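Local coordinates for protein hypothetical methylmalonyl-CoA decarboxylase alpha subunit (Sulfolobus tokodaii, PDB 1X0U) that is probably the carboxyl transferase subunit of a multisubunit enzyme and has a ClpP/crotonase-type fold, at residues V93-Q98 / P128-N133; N56-F61 / T83-V88; T185-M190 / V232-D237. All blocks are in the same frame, centred on the assembly; numbering follows the deposited sequence.

The three contacts lie in one mixed seven-strand sheet, of the kind expected in the ClpP/crotonase fold. Along the chain they come in the order 2, 1, 3. Interaction 2 joins the outermost strand 56-57 to strand 81-88. Interaction 1 joins strands 91-98 and 129-133. Interaction 3 joins strand 187-191 to 234-236, the other outermost strand within this chain. Interactions 1 and 2 touch through antiparallel neighbours 81-88 and 91-98, their centres about 10 Å apart. Interaction 3 touches neither; its nearest atoms are about 6 Å from interaction 1 and about 11 Å from interaction 2. The contacts sample both ends and the middle of the sheet; strand 166-170 lies between interactions 1 and 3.

Interaction 1: residues V93-Q98 / P128-N133; sequences VFAYAQ and PVVGIN
Tyr96 lays its ring over Gly131 where parallel strands 91-98 and 129-133 pair. These strands and helix 109-125 form a beta-alpha-beta unit of the ClpP/crotonase fold. Five backbone hydrogen bonds join the strands in a regular parallel ladder. It starts with Phe94 N to Pro128 O at 2.7 Å, nearly straight (172°), and ends with Gln98 N to Ile132 O.

The tight part is around Tyr96. Its CG sits between the backbone N and the carbonyl carbon (chi1 66°), and the ring bends over the neighbouring strand. Gly131 CA lies 3.6 Å from the centroid of the Tyr96 ring, over its face, a CH-pi contact. Gly131 has no side chain, and its CA meets the ring directly, offset toward the rim. Ile115 of helix 109-125 also touches Tyr96.

On the other face, carrying Ala95 and Ala97, side-chain carbons meet only at longer range. Ala95 CB is 4.1 Å from Val130 CG2, and Ala97 CB is 4.2 Å from Ile132 CB. Helix 42-49 touches Ala97, Val130 and Ile132 here, and this side is buried too.

A bound water sits at the C-terminal end of the pair. There Gln98 OE1 accepts from Asp134 N, and Gln98 NE2 pairs with His111. The water donates to two carbonyls, at 2.9 Å from Gln98 O and 3.0 Å from Ile132 O.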
ATOM      1  N   VAL A  93      29.313   2.805   6.399  1.00 16.19           N
ATOM      2  CA  VAL A  93      29.117   1.399   6.706  1.00 17.09           C
ATOM      3  C   VAL A  93      29.335   1.199   8.201  1.00 15.10           C
ATOM      4  O   VAL A  93      30.071   1.940   8.842  1.00 13.43           O
ATOM      5  CB  VAL A  93      30.059   0.445   5.880  1.00 17.10           C
ATOM      6  CG1 VAL A  93      30.779   1.218   4.783  1.00 15.78           C
ATOM      7  CG2 VAL A  93      31.016  -0.291   6.792  1.00 13.53           C
ATOM      8  N   PHE A  94      28.652   0.208   8.749  1.00 14.87           N
ATOM      9  CA  PHE A  94      28.768  -0.119  10.153  1.00 12.42           C
ATOM     10  C   PHE A  94      29.675  -1.326  10.300  1.00 12.36           C
ATOM     11  O   PHE A  94      29.868  -2.099   9.361  1.00  8.76           O
ATOM     12  CB  PHE A  94      27.393  -0.430  10.754  1.00 14.19           C
ATOM     13  CG  PHE A  94      26.675   0.782  11.289  1.00 15.77           C
ATOM     14  CD1 PHE A  94      25.995   1.642  10.435  1.00 16.65           C
ATOM     15  CD2 PHE A  94      26.698   1.067  12.652  1.00 14.17           C
ATOM     16  CE1 PHE A  94      25.348   2.769  10.935  1.00 17.54           C
ATOM     17  CE2 PHE A  94      26.058   2.184  13.160  1.00 15.58           C
ATOM     18  CZ  PHE A  94      25.383   3.035  12.308  1.00 16.42           C
ATOM     19  N   ALA A  95      30.242  -1.485  11.485  1.00 13.32           N
ATOM     20  CA  ALA A  95      31.113  -2.619  11.736  1.00 14.21           C
ATOM     21  C   ALA A  95      31.315  -2.849  13.217  1.00 12.94           C
ATOM     22  O   ALA A  95      31.077  -1.965  14.039  1.00 11.35           O
ATOM     23  CB  ALA A  95      32.477  -2.387  11.072  1.00 14.26           C
ATOM     24  N   TYR A  96      31.718  -4.069  13.542  1.00 13.14           N
ATOM     25  CA  TYR A  96      32.070  -4.414  14.897  1.00 12.07           C
ATOM     26  C   TYR A  96      33.363  -5.194  14.741  1.00 11.90           C
ATOM     27  O   TYR A  96      33.575  -5.874  13.732  1.00 10.87           O
ATOM     28  CB  TYR A  96      30.998  -5.244  15.608  1.00  9.35           C
ATOM     29  CG  TYR A  96      30.742  -6.624  15.064  1.00 11.04           C
ATOM     30  CD1 TYR A  96      29.626  -6.882  14.265  1.00  8.82           C
ATOM     31  CD2 TYR A  96      31.581  -7.690  15.391  1.00 10.31           C
ATOM     32  CE1 TYR A  96      29.355  -8.160  13.816  1.00  9.44           C
ATOM     33  CE2 TYR A  96      31.313  -8.976  14.943  1.00 10.92           C
ATOM     34  CZ  TYR A  96      30.194  -9.202  14.153  1.00 11.06           C
ATOM     35  OH  TYR A  96      29.933 -10.466  13.680  1.00 12.37           O
ATOM     36  N   ALA A  97      34.242  -5.048  15.721  1.00 10.87           N
ATOM     37  CA  ALA A  97      35.523  -5.732  15.712  1.00 10.08           C
ATOM     38  C   ALA A  97      35.702  -6.289  17.108  1.00  9.81           C
ATOM     39  O   ALA A  97      35.824  -5.534  18.071  1.00  7.34           O
ATOM     40  CB  ALA A  97      36.641  -4.750  15.381  1.00  6.09           C
ATOM     41  N   GLN A  98      35.674  -7.610  17.215  1.00 10.42           N
ATOM     42  CA  GLN A  98      35.838  -8.255  18.501  1.00 11.52           C
ATOM     43  C   GLN A  98      37.307  -8.183  18.903  1.00 14.29           C
ATOM     44  O   GLN A  98      38.202  -8.319  18.067  1.00 13.53           O
ATOM     45  CB  GLN A  98      35.356  -9.704  18.419  1.00 12.07           C
ATOM     46  CG  GLN A  98      33.861  -9.822  18.128  1.00 10.52           C
ATOM     47  CD  GLN A  98      33.401 -11.256  17.957  1.00 11.54           C
ATOM     48  OE1 GLN A  98      33.942 -12.004  17.136  1.00 11.44           O
ATOM     49  NE2 GLN A  98      32.390 -11.648  18.724  1.00 11.68           N
ATOM     50  N   PRO A 128      25.620  -0.872   5.060  1.00 11.71           N
ATOM     51  CA  PRO A 128      26.205  -2.211   5.171  1.00 12.24           C
ATOM     52  C   PRO A 128      26.821  -2.425   6.556  1.00 14.01           C
ATOM     53  O   PRO A 128      27.048  -1.472   7.301  1.00 11.61           O
ATOM     54  CB  PRO A 128      27.287  -2.219   4.089  1.00 12.22           C
ATOM     55  CG  PRO A 128      26.822  -1.161   3.091  1.00 12.06           C
ATOM     56  CD  PRO A 128      26.272  -0.087   3.994  1.00 11.73           C
ATOM     57  N   VAL A 129      27.096  -3.683   6.885  1.00 14.80           N
ATOM     58  CA  VAL A 129      27.718  -4.027   8.152  1.00 15.56           C
ATOM     59  C   VAL A 129      28.791  -5.089   7.950  1.00 15.82           C
ATOM     60  O   VAL A 129      28.529  -6.150   7.383  1.00 14.37           O
ATOM     61  CB  VAL A 129      26.706  -4.591   9.171  1.00 16.99           C
ATOM     62  CG1 VAL A 129      25.876  -5.679   8.524  1.00 22.43           C
ATOM     63  CG2 VAL A 129      27.450  -5.169  10.372  1.00 15.67           C
ATOM     64  N   VAL A 130      30.008  -4.804   8.390  1.00 14.28           N
ATOM     65  CA  VAL A 130      31.035  -5.814   8.268  1.00 15.49           C
ATOM     66  C   VAL A 130      31.456  -6.176   9.679  1.00 14.46           C
ATOM     67  O   VAL A 130      31.773  -5.307  10.501  1.00 15.10           O
ATOM     68  CB  VAL A 130      32.267  -5.351   7.415  1.00 16.13           C
ATOM     69  CG1 VAL A 130      31.977  -4.044   6.704  1.00 10.47           C
ATOM     70  CG2 VAL A 130      33.505  -5.272   8.280  1.00 16.45           C
ATOM     71  N   GLY A 131      31.406  -7.471   9.964  1.00 14.26           N
ATOM     72  CA  GLY A 131      31.787  -7.948  11.275  1.00 13.42           C
ATOM     73  C   GLY A 131      33.158  -8.589  11.245  1.00 13.02           C
ATOM     74  O   GLY A 131      33.341  -9.643  10.639  1.00 12.71           O
ATOM     75  N   ILE A 132      34.124  -7.944  11.890  1.00 13.42           N
ATOM     76  CA  ILE A 132      35.479  -8.467  11.954  1.00 11.89           C
ATOM     77  C   ILE A 132      35.543  -9.371  13.189  1.00 12.25           C
ATOM     78  O   ILE A 132      35.787  -8.919  14.320  1.00 11.29           O
ATOM     79  CB  ILE A 132      36.501  -7.320  12.061  1.00 13.06           C
ATOM     80  CG1 ILE A 132      36.176  -6.237  11.024  1.00 13.58           C
ATOM     81  CG2 ILE A 132      37.908  -7.853  11.804  1.00 12.07           C
ATOM     82  CD1 ILE A 132      37.090  -5.033  11.081  1.00 14.05           C
ATOM     83  N   ASN A 133      35.307 -10.659  12.959  1.00 11.43           N
ATOM     84  CA  ASN A 133      35.290 -11.660  14.019  1.00 11.36           C
ATOM     85  C   ASN A 133      36.657 -12.093  14.546  1.00 11.85           C
ATOM     86  O   ASN A 133      37.613 -12.214  13.790  1.00 13.83           O
ATOM     87  CB  ASN A 133      34.514 -12.886  13.537  1.00 12.69           C
ATOM     88  CG  ASN A 133      33.012 -12.650  13.509  1.00 15.97           C
ATOM     89  OD1 ASN A 133      32.525 -11.692  12.887  1.00 16.03           O
ATOM     90  ND2 ASN A 133      32.270 -13.520  14.187  1.00 11.93           N
TER
HETATM   91  O   HOH W   1      38.466  -7.805  15.175  1.00 13.37           O

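Interaction 2: residues N56-F61 / T83-V88; sequences NEIMTF and TGWGKV
Within this chain the edge of the sheet is formed here by the short strand 56-57, where Asn56 lies over Trp85 of strand 81-88. Asn56 and Trp85 are a hydrogen-bonded antiparallel pair. Asn56 N donates to Trp85 O at 2.8 Å, and Trp85 N donates back to Asn56 O at 3.0 Å. Next to them, Glu57 and Gly84 form a non-hydrogen-bonded pair with close backbones. Gly84 CA makes a CA-H...O contact of 2.9 Å with Asn56 O, a close approach that glycine permits.

Trp85 CG sits between the backbone N and the carbonyl carbon (chi1 79°). Asn56 CB covers the six-membered ring of Trp85, 3.5 Å from its centroid and 8° off the normal, a CH-pi contact. Ile58 CG2 meets the same ring at its edge, 4.0 Å from Trp85 CZ3. In this corner of the ClpP/crotonase-type sheet the second subunit packs on, with its Met504 on Trp85 and its Asp486 on Ile58.

Next along, Ile58 N donates to Thr83 O at 2.9 Å. A water accepts from Thr83 N at 2.8 Å and lies within hydrogen-bonding distance of Ile58 O and Glu57 OE2. Glu57 OE2 also forms a salt bridge with Arg43.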
ATOM      1  N   ASN A  56      33.341   6.186  14.421  1.00 17.69           N
ATOM      2  CA  ASN A  56      32.430   6.687  15.438  1.00 16.92           C
ATOM      3  C   ASN A  56      31.944   5.523  16.282  1.00 17.13           C
ATOM      4  O   ASN A  56      31.074   4.744  15.869  1.00 14.94           O
ATOM      5  CB  ASN A  56      31.254   7.394  14.775  1.00 17.16           C
ATOM      6  CG  ASN A  56      31.697   8.370  13.709  1.00 19.98           C
ATOM      7  OD1 ASN A  56      31.473   8.147  12.513  1.00 21.96           O
ATOM      8  ND2 ASN A  56      32.341   9.454  14.131  1.00 17.75           N
ATOM      9  N   GLU A  57      32.504   5.418  17.478  1.00 16.11           N
ATOM     10  CA  GLU A  57      32.177   4.321  18.369  1.00 18.23           C
ATOM     11  C   GLU A  57      30.982   4.588  19.274  1.00 17.90           C
ATOM     12  O   GLU A  57      30.796   5.696  19.762  1.00 19.36           O
ATOM     13  CB  GLU A  57      33.424   3.972  19.194  1.00 17.90           C
ATOM     14  CG  GLU A  57      33.243   2.887  20.240  1.00 17.83           C
ATOM     15  CD  GLU A  57      34.575   2.357  20.748  1.00 16.62           C
ATOM     16  OE1 GLU A  57      35.568   3.105  20.707  1.00 16.46           O
ATOM     17  OE2 GLU A  57      34.631   1.197  21.193  1.00 20.62           O
ATOM     18  N   ILE A  58      30.157   3.562  19.468  1.00 17.96           N
ATOM     19  CA  ILE A  58      28.992   3.665  20.334  1.00 17.88           C
ATOM     20  C   ILE A  58      29.208   2.669  21.469  1.00 19.48           C
ATOM     21  O   ILE A  58      29.857   1.637  21.274  1.00 18.94           O
ATOM     22  CB  ILE A  58      27.679   3.292  19.596  1.00 17.42           C
ATOM     23  CG1 ILE A  58      27.759   1.860  19.073  1.00 16.79           C
ATOM     24  CG2 ILE A  58      27.414   4.261  18.460  1.00 15.21           C
ATOM     25  CD1 ILE A  58      26.544   1.431  18.252  1.00 15.28           C
ATOM     26  N   MET A  59      28.667   2.981  22.647  1.00 18.66           N
ATOM     27  CA  MET A  59      28.787   2.116  23.822  1.00 17.95           C
ATOM     28  C   MET A  59      30.215   1.667  24.063  1.00 17.39           C
ATOM     29  O   MET A  59      30.472   0.494  24.315  1.00 17.61           O
ATOM     30  CB  MET A  59      27.883   0.892  23.666  1.00 17.34           C
ATOM     31  CG  MET A  59      26.398   1.208  23.758  1.00 17.95           C
ATOM     32  SD  MET A  59      25.370  -0.036  22.950  1.00 22.95           S
ATOM     33  CE  MET A  59      25.148  -1.269  24.251  1.00 19.42           C
ATOM     34  N   THR A  60      31.143   2.613  23.998  1.00 17.65           N
ATOM     35  CA  THR A  60      32.556   2.315  24.201  1.00 20.27           C
ATOM     36  C   THR A  60      32.937   1.909  25.623  1.00 20.36           C
ATOM     37  O   THR A  60      33.847   1.102  25.815  1.00 21.27           O
ATOM     38  CB  THR A  60      33.432   3.509  23.766  1.00 21.41           C
ATOM     39  OG1 THR A  60      34.475   3.724  24.727  1.00 24.20           O
ATOM     40  CG2 THR A  60      32.595   4.755  23.623  1.00 19.26           C
ATOM     41  N   PHE A  61      32.250   2.452  26.625  1.00 20.50           N
ATOM     42  CA  PHE A  61      32.568   2.103  28.004  1.00 19.70           C
ATOM     43  C   PHE A  61      31.675   1.005  28.571  1.00 19.78           C
ATOM     44  O   PHE A  61      31.926   0.507  29.668  1.00 19.64           O
ATOM     45  CB  PHE A  61      32.490   3.338  28.899  1.00 20.64           C
ATOM     46  CG  PHE A  61      33.612   4.318  28.690  1.00 22.33           C
ATOM     47  CD1 PHE A  61      33.348   5.621  28.276  1.00 23.76           C
ATOM     48  CD2 PHE A  61      34.931   3.953  28.946  1.00 22.87           C
ATOM     49  CE1 PHE A  61      34.380   6.549  28.123  1.00 24.29           C
ATOM     50  CE2 PHE A  61      35.970   4.878  28.797  1.00 25.22           C
ATOM     51  CZ  PHE A  61      35.691   6.178  28.386  1.00 22.74           C
ATOM     52  N   THR A  83      32.210  -1.286  18.458  1.00 10.47           N
ATOM     53  CA  THR A  83      31.085  -1.094  17.560  1.00 10.22           C
ATOM     54  C   THR A  83      30.885   0.374  17.222  1.00 11.36           C
ATOM     55  O   THR A  83      31.135   1.259  18.033  1.00 11.08           O
ATOM     56  CB  THR A  83      29.776  -1.638  18.183  1.00 11.66           C
ATOM     57  OG1 THR A  83      29.630  -1.119  19.512  1.00 13.60           O
ATOM     58  CG2 THR A  83      29.789  -3.158  18.238  1.00  9.26           C
ATOM     59  N   GLY A  84      30.425   0.610  16.003  1.00 11.35           N
ATOM     60  CA  GLY A  84      30.192   1.954  15.534  1.00 11.60           C
ATOM     61  C   GLY A  84      30.115   1.981  14.026  1.00 11.88           C
ATOM     62  O   GLY A  84      29.862   0.956  13.381  1.00 12.42           O
ATOM     63  N   TRP A  85      30.351   3.149  13.452  1.00 13.02           N
ATOM     64  CA  TRP A  85      30.290   3.291  12.005  1.00 13.52           C
ATOM     65  C   TRP A  85      31.339   4.296  11.551  1.00 14.30           C
ATOM     66  O   TRP A  85      31.871   5.054  12.356  1.00 15.02           O
ATOM     67  CB  TRP A  85      28.909   3.801  11.590  1.00 10.45           C
ATOM     68  CG  TRP A  85      28.744   5.292  11.787  1.00 12.05           C
ATOM     69  CD1 TRP A  85      29.034   6.270  10.885  1.00 11.61           C
ATOM     70  CD2 TRP A  85      28.300   5.969  12.983  1.00 11.90           C
ATOM     71  NE1 TRP A  85      28.803   7.517  11.438  1.00 14.14           N
ATOM     72  CE2 TRP A  85      28.353   7.359  12.722  1.00 11.81           C
ATOM     73  CE3 TRP A  85      27.870   5.535  14.241  1.00 10.37           C
ATOM     74  CZ2 TRP A  85      27.988   8.319  13.676  1.00 12.12           C
ATOM     75  CZ3 TRP A  85      27.508   6.489  15.193  1.00 10.43           C
ATOM     76  CH2 TRP A  85      27.571   7.868  14.902  1.00 11.03           C
ATOM     77  N   GLY A  86      31.602   4.296  10.248  1.00 14.03           N
ATOM     78  CA  GLY A  86      32.543   5.218   9.652  1.00 13.68           C
ATOM     79  C   GLY A  86      32.314   5.265   8.144  1.00 15.89           C
ATOM     80  O   GLY A  86      31.264   4.865   7.640  1.00 13.95           O
ATOM     81  N   LYS A  87      33.308   5.756   7.419  1.00 16.85           N
ATOM     82  CA  LYS A  87      33.224   5.849   5.973  1.00 18.76           C
ATOM     83  C   LYS A  87      34.226   4.873   5.370  1.00 19.59           C
ATOM     84  O   LYS A  87      35.350   4.746   5.861  1.00 19.78           O
ATOM     85  CB  LYS A  87      33.574   7.271   5.510  1.00 22.19           C
ATOM     86  CG  LYS A  87      32.425   8.101   4.934  1.00 23.85           C
ATOM     87  CD  LYS A  87      31.366   8.405   5.965  1.00 27.44           C
ATOM     88  CE  LYS A  87      30.315   9.375   5.426  1.00 30.53           C
ATOM     89  NZ  LYS A  87      30.811  10.781   5.317  1.00 31.84           N
ATOM     90  N   VAL A  88      33.799   4.156   4.335  1.00 18.04           N
ATOM     91  CA  VAL A  88      34.671   3.242   3.613  1.00 17.56           C
ATOM     92  C   VAL A  88      34.517   3.773   2.190  1.00 17.85           C
ATOM     93  O   VAL A  88      33.475   3.599   1.579  1.00 19.14           O
ATOM     94  CB  VAL A  88      34.194   1.765   3.658  1.00 16.49           C
ATOM     95  CG1 VAL A  88      35.177   0.894   2.897  1.00 16.89           C
ATOM     96  CG2 VAL A  88      34.083   1.277   5.089  1.00 14.97           C
TER
HETATM   97  O   HOH W   2      32.254  -0.024  20.940  1.00 19.04           O

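Interaction 3: residues T185-M190 / V232-D237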
ATOM      1  N   THR A 185      25.423 -14.237   7.397  1.00 10.75           N
ATOM      2  CA  THR A 185      25.726 -13.040   6.608  1.00  9.55           C
ATOM      3  C   THR A 185      25.904 -13.478   5.136  1.00 10.20           C
ATOM      4  O   THR A 185      25.920 -14.674   4.844  1.00  9.51           O
ATOM      5  CB  THR A 185      27.000 -12.325   7.113  1.00 10.42           C
ATOM      6  OG1 THR A 185      28.123 -13.200   6.989  1.00 11.67           O
ATOM      7  CG2 THR A 185      26.840 -11.904   8.582  1.00  8.06           C
ATOM      8  N   ASP A 186      26.042 -12.526   4.216  1.00  9.61           N
ATOM      9  CA  ASP A 186      26.156 -12.870   2.789  1.00  9.75           C
ATOM     10  C   ASP A 186      27.504 -13.420   2.311  1.00 11.56           C
ATOM     11  O   ASP A 186      27.545 -14.314   1.472  1.00 13.54           O
ATOM     12  CB  ASP A 186      25.775 -11.655   1.939  1.00  7.05           C
ATOM     13  CG  ASP A 186      24.431 -11.056   2.345  1.00  9.42           C
ATOM     14  OD1 ASP A 186      23.422 -11.799   2.378  1.00  8.23           O
ATOM     15  OD2 ASP A 186      24.388  -9.842   2.627  1.00  7.08           O
ATOM     16  N   PHE A 187      28.600 -12.884   2.838  1.00 10.68           N
ATOM     17  CA  PHE A 187      29.934 -13.325   2.441  1.00 12.25           C
ATOM     18  C   PHE A 187      30.842 -13.497   3.643  1.00 12.83           C
ATOM     19  O   PHE A 187      30.838 -12.670   4.559  1.00 12.24           O
ATOM     20  CB  PHE A 187      30.601 -12.294   1.512  1.00 11.00           C
ATOM     21  CG  PHE A 187      29.847 -12.032   0.237  1.00  9.52           C
ATOM     22  CD1 PHE A 187      29.978 -12.881  -0.858  1.00  9.67           C
ATOM     23  CD2 PHE A 187      28.981 -10.949   0.144  1.00  9.83           C
ATOM     24  CE1 PHE A 187      29.254 -12.654  -2.025  1.00  8.50           C
ATOM     25  CE2 PHE A 187      28.255 -10.717  -1.020  1.00  9.70           C
ATOM     26  CZ  PHE A 187      28.394 -11.573  -2.102  1.00  7.52           C
ATOM     27  N   ILE A 188      31.620 -14.573   3.632  1.00 11.89           N
ATOM     28  CA  ILE A 188      32.576 -14.817   4.686  1.00 13.01           C
ATOM     29  C   ILE A 188      33.982 -14.776   4.083  1.00 14.39           C
ATOM     30  O   ILE A 188      34.330 -15.595   3.235  1.00 12.60           O
ATOM     31  CB  ILE A 188      32.371 -16.190   5.371  1.00 13.69           C
ATOM     32  CG1 ILE A 188      31.069 -16.203   6.182  1.00 13.20           C
ATOM     33  CG2 ILE A 188      33.533 -16.469   6.315  1.00 12.22           C
ATOM     34  CD1 ILE A 188      30.824 -17.527   6.898  1.00  9.26           C
ATOM     35  N   ILE A 189      34.762 -13.788   4.507  1.00 15.11           N
ATOM     36  CA  ILE A 189      36.142 -13.635   4.073  1.00 15.73           C
ATOM     37  C   ILE A 189      36.969 -14.113   5.265  1.00 17.07           C
ATOM     38  O   ILE A 189      36.863 -13.569   6.364  1.00 16.86           O
ATOM     39  CB  ILE A 189      36.473 -12.175   3.784  1.00 16.48           C
ATOM     40  CG1 ILE A 189      35.594 -11.675   2.632  1.00 16.53           C
ATOM     41  CG2 ILE A 189      37.963 -12.038   3.479  1.00 15.03           C
ATOM     42  CD1 ILE A 189      35.588 -10.171   2.464  1.00 15.71           C
ATOM     43  N   MET A 190      37.777 -15.139   5.045  1.00 16.51           N
ATOM     44  CA  MET A 190      38.578 -15.718   6.105  1.00 16.18           C
ATOM     45  C   MET A 190      40.055 -15.771   5.751  1.00 16.43           C
ATOM     46  O   MET A 190      40.416 -15.985   4.594  1.00 16.86           O
ATOM     47  CB  MET A 190      38.068 -17.131   6.395  1.00 15.84           C
ATOM     48  CG  MET A 190      38.741 -17.816   7.563  1.00 14.97           C
ATOM     49  SD  MET A 190      37.844 -19.301   7.993  1.00 19.67           S
ATOM     50  CE  MET A 190      38.983 -20.083   9.114  1.00 13.96           C
ATOM     51  N   VAL A 232      33.082 -20.735   3.565  1.00 11.52           N
ATOM     52  CA  VAL A 232      33.831 -19.519   3.312  1.00 11.70           C
ATOM     53  C   VAL A 232      33.710 -19.140   1.847  1.00 13.51           C
ATOM     54  O   VAL A 232      33.773 -20.006   0.979  1.00 13.97           O
ATOM     55  CB  VAL A 232      35.310 -19.718   3.688  1.00 12.78           C
ATOM     56  CG1 VAL A 232      36.178 -18.631   3.056  1.00 12.49           C
ATOM     57  CG2 VAL A 232      35.445 -19.683   5.205  1.00 14.38           C
ATOM     58  N   HIS A 233      33.541 -17.845   1.578  1.00 13.01           N
ATOM     59  CA  HIS A 233      33.393 -17.350   0.209  1.00 13.47           C
ATOM     60  C   HIS A 233      34.701 -16.836  -0.379  1.00 13.25           C
ATOM     61  O   HIS A 233      34.916 -16.918  -1.583  1.00 12.94           O
ATOM     62  CB  HIS A 233      32.323 -16.248   0.152  1.00 11.21           C
ATOM     63  CG  HIS A 233      30.986 -16.698   0.640  1.00 12.48           C
ATOM     64  ND1 HIS A 233      30.623 -16.642   1.968  1.00 12.04           N
ATOM     65  CD2 HIS A 233      29.962 -17.305  -0.005  1.00 11.15           C
ATOM     66  CE1 HIS A 233      29.435 -17.199   2.119  1.00 12.30           C
ATOM     67  NE2 HIS A 233      29.015 -17.610   0.937  1.00 12.59           N
ATOM     68  N   PHE A 234      35.565 -16.296   0.474  1.00 15.53           N
ATOM     69  CA  PHE A 234      36.865 -15.799   0.032  1.00 15.78           C
ATOM     70  C   PHE A 234      37.915 -16.208   1.041  1.00 18.25           C
ATOM     71  O   PHE A 234      37.740 -15.991   2.254  1.00 18.57           O
ATOM     72  CB  PHE A 234      36.909 -14.276  -0.052  1.00 14.05           C
ATOM     73  CG  PHE A 234      35.883 -13.679  -0.945  1.00 14.24           C
ATOM     74  CD1 PHE A 234      34.705 -13.155  -0.419  1.00 12.96           C
ATOM     75  CD2 PHE A 234      36.105 -13.596  -2.310  1.00 12.21           C
ATOM     76  CE1 PHE A 234      33.763 -12.549  -1.239  1.00 11.45           C
ATOM     77  CE2 PHE A 234      35.169 -12.998  -3.136  1.00 11.71           C
ATOM     78  CZ  PHE A 234      33.997 -12.470  -2.605  1.00 12.10           C
ATOM     79  N   MET A 235      38.999 -16.799   0.546  1.00 18.64           N
ATOM     80  CA  MET A 235      40.103 -17.197   1.409  1.00 19.43           C
ATOM     81  C   MET A 235      41.273 -16.297   1.068  1.00 18.90           C
ATOM     82  O   MET A 235      41.596 -16.112  -0.098  1.00 19.38           O
ATOM     83  CB  MET A 235      40.487 -18.654   1.181  1.00 19.66           C
ATOM     84  CG  MET A 235      41.688 -19.078   1.997  1.00 20.22           C
ATOM     85  SD  MET A 235      41.870 -20.865   2.025  1.00 22.90           S
ATOM     86  CE  MET A 235      42.374 -21.174   0.311  1.00 17.00           C
ATOM     87  N   VAL A 236      41.906 -15.736   2.089  1.00 17.90           N
ATOM     88  CA  VAL A 236      43.019 -14.829   1.874  1.00 17.42           C
ATOM     89  C   VAL A 236      44.212 -15.135   2.784  1.00 18.19           C
ATOM     90  O   VAL A 236      44.088 -15.857   3.772  1.00 17.69           O
ATOM     91  CB  VAL A 236      42.548 -13.373   2.079  1.00 18.25           C
ATOM     92  CG1 VAL A 236      42.114 -13.161   3.518  1.00 17.86           C
ATOM     93  CG2 VAL A 236      43.631 -12.432   1.704  1.00 19.99           C
ATOM     94  N   ASP A 237      45.367 -14.572   2.446  1.00 19.14           N
ATOM     95  CA  ASP A 237      46.598 -14.798   3.194  1.00 18.68           C
ATOM     96  C   ASP A 237      46.807 -13.906   4.404  1.00 19.45           C
ATOM     97  O   ASP A 237      47.487 -14.301   5.353  1.00 19.62           O
ATOM     98  CB  ASP A 237      47.794 -14.640   2.264  1.00 21.46           C
ATOM     99  CG  ASP A 237      47.828 -15.694   1.194  1.00 25.26           C
ATOM    100  OD1 ASP A 237      48.305 -15.393   0.079  1.00 29.45           O
ATOM    101  OD2 ASP A 237      47.386 -16.828   1.473  1.00 24.78           O
TER
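His233 and Ile188 hold the start of this contact through polar bonds. Ile188 N donates to His233 ND1 at 2.8 Å, with the N atom 24° out of the ring plane. Ile188 O accepts from both His233 N and Phe234 N. His233 thus ties both peptide groups around Ile188, by side chain and by backbone. Because ND1 is the acceptor of this hydrogen bond, the proton of a neutral ring would probably sit on NE2. Met190 N donates to Phe234 O at 2.9 Å, and Val236 N donates to Met190 O.

The bonds of Phe234 and Val236 join parallel strands 187-191 and 234-236; those of His233 come just before the second strand. Strand 234-236 is outermost, within this chain, at its end of the ClpP/crotonase-type sheet.

Aromatic contacts gather near His233. The edge of Phe187 points at the face of His233 in a T-shaped pair, with planes at 77° and centroids 5.8 Å apart. Asp186 O lies over one face of the His233 ring, offset toward its rim. Phe187 CD1 also meets Phe234 CE1 at 3.8 Å.

Aliphatic packing lies on both faces. On one, Ile189 CG1 packs 3.5 Å from Phe234 CD1, and helix 239-252 touches both residues. On the other, the extended Met190 side chain, with CG anti to the backbone N (chi1 -175°), crosses Val232, and Met190 SD lies 3.7 Å from Val232 CG2.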